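Histone-lysine N-methyltransferase family member SUVH9 (Arabidopsis thaliana, PDB 4NJ5) probably binds methylated DNA and helps recruit RNA polymerase V to chromatin for gene silencing, while lacking methyltransferase activity of its own. Local coordinates at residues G249-D254 / V264-D269. Numbering follows the deposited sequence.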
ATOM      1  N   GLY A 249      -7.544  24.712  -9.458  1.00 43.41           N
ATOM      2  CA  GLY A 249      -8.247  23.483  -9.135  1.00 40.75           C
ATOM      3  C   GLY A 249      -8.640  23.341  -7.679  1.00 41.02           C
ATOM      4  O   GLY A 249      -9.718  22.840  -7.359  1.00 43.39           O
ATOM      5  N   TYR A 250      -7.760  23.777  -6.787  1.00 48.86           N
ATOM      6  CA  TYR A 250      -8.006  23.616  -5.359  1.00 48.88           C
ATOM      7  C   TYR A 250      -9.041  24.601  -4.825  1.00 51.87           C
ATOM      8  O   TYR A 250      -8.750  25.774  -4.577  1.00 53.79           O
ATOM      9  CB  TYR A 250      -6.701  23.673  -4.562  1.00 31.73           C
ATOM     10  CG  TYR A 250      -5.892  22.403  -4.681  1.00 28.68           C
ATOM     11  CD1 TYR A 250      -6.328  21.224  -4.091  1.00 29.36           C
ATOM     12  CD2 TYR A 250      -4.698  22.378  -5.388  1.00 25.90           C
ATOM     13  CE1 TYR A 250      -5.596  20.057  -4.197  1.00 26.84           C
ATOM     14  CE2 TYR A 250      -3.959  21.214  -5.499  1.00 25.64           C
ATOM     15  CZ  TYR A 250      -4.413  20.057  -4.902  1.00 25.29           C
ATOM     16  OH  TYR A 250      -3.683  18.896  -5.013  1.00 24.58           O
ATOM     17  N   ILE A 251     -10.261  24.099  -4.668  1.00 33.43           N
ATOM     18  CA  ILE A 251     -11.372  24.876  -4.144  1.00 33.23           C
ATOM     19  C   ILE A 251     -11.152  25.160  -2.671  1.00 31.28           C
ATOM     20  O   ILE A 251     -11.318  26.287  -2.211  1.00 33.27           O
ATOM     21  CB  ILE A 251     -12.688  24.092  -4.282  1.00 33.37           C
ATOM     22  CG1 ILE A 251     -12.932  23.714  -5.743  1.00 30.93           C
ATOM     23  CG2 ILE A 251     -13.848  24.890  -3.712  1.00 33.90           C
ATOM     24  CD1 ILE A 251     -13.846  22.524  -5.910  1.00 29.49           C
ATOM     25  N   ASN A 252     -10.769  24.119  -1.940  1.00 29.10           N
ATOM     26  CA  ASN A 252     -10.597  24.198  -0.498  1.00 32.18           C
ATOM     27  C   ASN A 252      -9.595  23.143  -0.037  1.00 34.79           C
ATOM     28  O   ASN A 252      -9.616  22.010  -0.523  1.00 34.94           O
ATOM     29  CB  ASN A 252     -11.946  23.985   0.190  1.00 35.73           C
ATOM     30  CG  ASN A 252     -11.940  24.423   1.637  1.00 40.11           C
ATOM     31  OD1 ASN A 252     -11.378  23.746   2.499  1.00 39.04           O
ATOM     32  ND2 ASN A 252     -12.577  25.556   1.915  1.00 44.15           N
ATOM     33  N   PHE A 253      -8.717  23.507   0.894  1.00 30.02           N
ATOM     34  CA  PHE A 253      -7.666  22.589   1.330  1.00 27.06           C
ATOM     35  C   PHE A 253      -8.028  21.770   2.569  1.00 25.02           C
ATOM     36  O   PHE A 253      -7.237  20.947   3.029  1.00 22.57           O
ATOM     37  CB  PHE A 253      -6.339  23.324   1.534  1.00 27.83           C
ATOM     38  CG  PHE A 253      -5.552  23.507   0.269  1.00 28.53           C
ATOM     39  CD1 PHE A 253      -5.088  22.406  -0.432  1.00 23.36           C
ATOM     40  CD2 PHE A 253      -5.272  24.775  -0.216  1.00 25.09           C
ATOM     41  CE1 PHE A 253      -4.363  22.565  -1.598  1.00 22.26           C
ATOM     42  CE2 PHE A 253      -4.548  24.942  -1.379  1.00 25.30           C
ATOM     43  CZ  PHE A 253      -4.093  23.835  -2.072  1.00 24.71           C
ATOM     44  N   ASP A 254      -9.228  21.994   3.097  1.00 26.92           N
ATOM     45  CA  ASP A 254      -9.725  21.216   4.227  1.00 26.02           C
ATOM     46  C   ASP A 254     -11.247  21.310   4.338  1.00 28.02           C
ATOM     47  O   ASP A 254     -11.766  22.247   4.946  1.00 27.98           O
ATOM     48  CB  ASP A 254      -9.070  21.683   5.533  1.00 28.23           C
ATOM     49  CG  ASP A 254      -9.381  20.766   6.698  1.00 29.45           C
ATOM     50  OD1 ASP A 254      -9.810  19.622   6.443  1.00 23.89           O
ATOM     51  OD2 ASP A 254      -9.189  21.183   7.862  1.00 22.74           O
ATOM     52  N   VAL A 264      -8.316  17.772   4.610  1.00 30.61           N
ATOM     53  CA  VAL A 264      -8.859  16.973   3.516  1.00 27.70           C
ATOM     54  C   VAL A 264      -9.021  17.832   2.270  1.00 25.77           C
ATOM     55  O   VAL A 264      -9.871  18.719   2.226  1.00 28.77           O
ATOM     56  CB  VAL A 264     -10.218  16.343   3.874  1.00 21.06           C
ATOM     57  CG1 VAL A 264     -10.713  15.472   2.725  1.00 16.16           C
ATOM     58  CG2 VAL A 264     -10.103  15.526   5.149  1.00 17.56           C
ATOM     59  N   TYR A 265      -8.202  17.564   1.260  1.00 19.14           N
ATOM     60  CA  TYR A 265      -8.180  18.396   0.061  1.00 21.48           C
ATOM     61  C   TYR A 265      -9.440  18.244  -0.779  1.00 22.89           C
ATOM     62  O   TYR A 265     -10.051  17.177  -0.815  1.00 21.26           O
ATOM     63  CB  TYR A 265      -6.980  18.052  -0.820  1.00 19.95           C
ATOM     64  CG  TYR A 265      -5.634  18.515  -0.311  1.00 18.00           C
ATOM     65  CD1 TYR A 265      -5.471  19.012   0.978  1.00 18.53           C
ATOM     66  CD2 TYR A 265      -4.520  18.457  -1.135  1.00 18.54           C
ATOM     67  CE1 TYR A 265      -4.229  19.431   1.426  1.00 20.25           C
ATOM     68  CE2 TYR A 265      -3.286  18.872  -0.701  1.00 22.65           C
ATOM     69  CZ  TYR A 265      -3.139  19.356   0.578  1.00 21.00           C
ATOM     70  OH  TYR A 265      -1.896  19.766   0.994  1.00 22.11           O
ATOM     71  N   LEU A 266      -9.814  19.318  -1.465  1.00 19.74           N
ATOM     72  CA  LEU A 266     -10.899  19.275  -2.434  1.00 20.34           C
ATOM     73  C   LEU A 266     -10.419  19.880  -3.746  1.00 21.29           C
ATOM     74  O   LEU A 266     -10.120  21.070  -3.815  1.00 22.07           O
ATOM     75  CB  LEU A 266     -12.119  20.037  -1.922  1.00 28.53           C
ATOM     76  CG  LEU A 266     -13.274  20.079  -2.923  1.00 29.83           C
ATOM     77  CD1 LEU A 266     -13.803  18.675  -3.167  1.00 29.94           C
ATOM     78  CD2 LEU A 266     -14.381  21.004  -2.454  1.00 28.86           C
ATOM     79  N   PHE A 267     -10.350  19.055  -4.784  1.00 29.20           N
ATOM     80  CA  PHE A 267      -9.748  19.463  -6.046  1.00 31.25           C
ATOM     81  C   PHE A 267     -10.704  19.277  -7.214  1.00 31.64           C
ATOM     82  O   PHE A 267     -11.403  18.272  -7.298  1.00 29.26           O
ATOM     83  CB  PHE A 267      -8.472  18.662  -6.290  1.00 27.41           C
ATOM     84  CG  PHE A 267      -7.722  19.081  -7.517  1.00 30.54           C
ATOM     85  CD1 PHE A 267      -6.946  20.228  -7.508  1.00 30.68           C
ATOM     86  CD2 PHE A 267      -7.784  18.325  -8.677  1.00 29.58           C
ATOM     87  CE1 PHE A 267      -6.250  20.619  -8.635  1.00 32.71           C
ATOM     88  CE2 PHE A 267      -7.090  18.709  -9.807  1.00 31.14           C
ATOM     89  CZ  PHE A 267      -6.321  19.858  -9.786  1.00 32.05           C
ATOM     90  N   ASN A 268     -10.726  20.250  -8.118  1.00 32.13           N
ATOM     91  CA  ASN A 268     -11.595  20.188  -9.288  1.00 30.88           C
ATOM     92  C   ASN A 268     -11.006  20.971 -10.455  1.00 30.32           C
ATOM     93  O   ASN A 268     -11.126  22.195 -10.520  1.00 30.56           O
ATOM     94  CB  ASN A 268     -12.996  20.700  -8.938  1.00 35.94           C
ATOM     95  CG  ASN A 268     -13.960  20.650 -10.116  1.00 42.27           C
ATOM     96  OD1 ASN A 268     -13.659  20.080 -11.164  1.00 47.54           O
ATOM     97  ND2 ASN A 268     -15.135  21.247  -9.939  1.00 39.93           N
ATOM     98  N   ASP A 269     -10.365  20.251 -11.373  1.00 26.18           N
ATOM     99  CA  ASP A 269      -9.758  20.859 -12.554  1.00 30.08           C
ATOM    100  C   ASP A 269     -10.595  20.588 -13.797  1.00 34.73           C
ATOM    101  O   ASP A 269     -10.107  20.701 -14.920  1.00 33.60           O
ATOM    102  CB  ASP A 269      -8.331  20.340 -12.756  1.00 37.42           C
ATOM    103  CG  ASP A 269      -8.282  18.854 -13.079  1.00 39.44           C
ATOM    104  OD1 ASP A 269      -9.287  18.148 -12.844  1.00 41.96           O
ATOM    105  OD2 ASP A 269      -7.230  18.386 -13.558  1.00 37.43           O
TER
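Tyr-250 faces Phe-267 across an antiparallel beta hairpin that shows how a bulged edge strand of a four-stranded mixed sheet can be held by aromatic side chains as well as by its backbone bonds. The register slips by one residue between the Tyr-250/Phe-267 and Asn-252/Leu-266 pairs, a beta bulge at the corner near Ile-251. Tyr-250, Phe-253, Tyr-265 and Phe-267 form an aromatic cluster. In Phe-267 CG stands anti to the backbone N (chi1 -176°). Its ring presents an edge to the phenol in a tilted edge-to-face contact, planes at 59° and centroids 4.6 Å apart, with CD1 over the centre of the Tyr-250 ring. Phe-253 CE1 meets the opposite face of Tyr-250, nearer its rim. The same Phe-253 presents its edge to Tyr-265, setting CD1 over the centre of that ring, 3.6 Å from CE1 of Tyr-265. Tyr-250 CE1 also touches Tyr-265 CD2, and its hydroxyl hydrogen-bonds to Arg-246 and, past strand 264-267, to Glu-364 on strand 363-367. An alanine in place of Tyr-250 would probably leave Phe-267 CD1 and Phe-253 CE1 without the ring between them and Glu-364 without its hydroxyl partner. At the corner itself, Ile-251 CD1 rests 3.6 Å from Asn-268 CB and also against Leu-266 CD2. Leu-266 serves both sides of the bulge, its O taking a weak bond from Ile-251 N and its N giving one to Asn-252 O at 2.9 Å, while Asn-268 N bonds to Gly-249 O. Gly-249 lets Phe-267 CE1 approach its CA to 3.5 Å, where a side chain would collide. Beyond the bulge, Asn-252 OD1 accepts from Asp-254 N in an Asx turn. Asp-254 OD2 meets Gly-258 N, while OD1, also bonded to Ser-256 OG, receives Val-264 N from above the carboxylate plane at 3.0 Å.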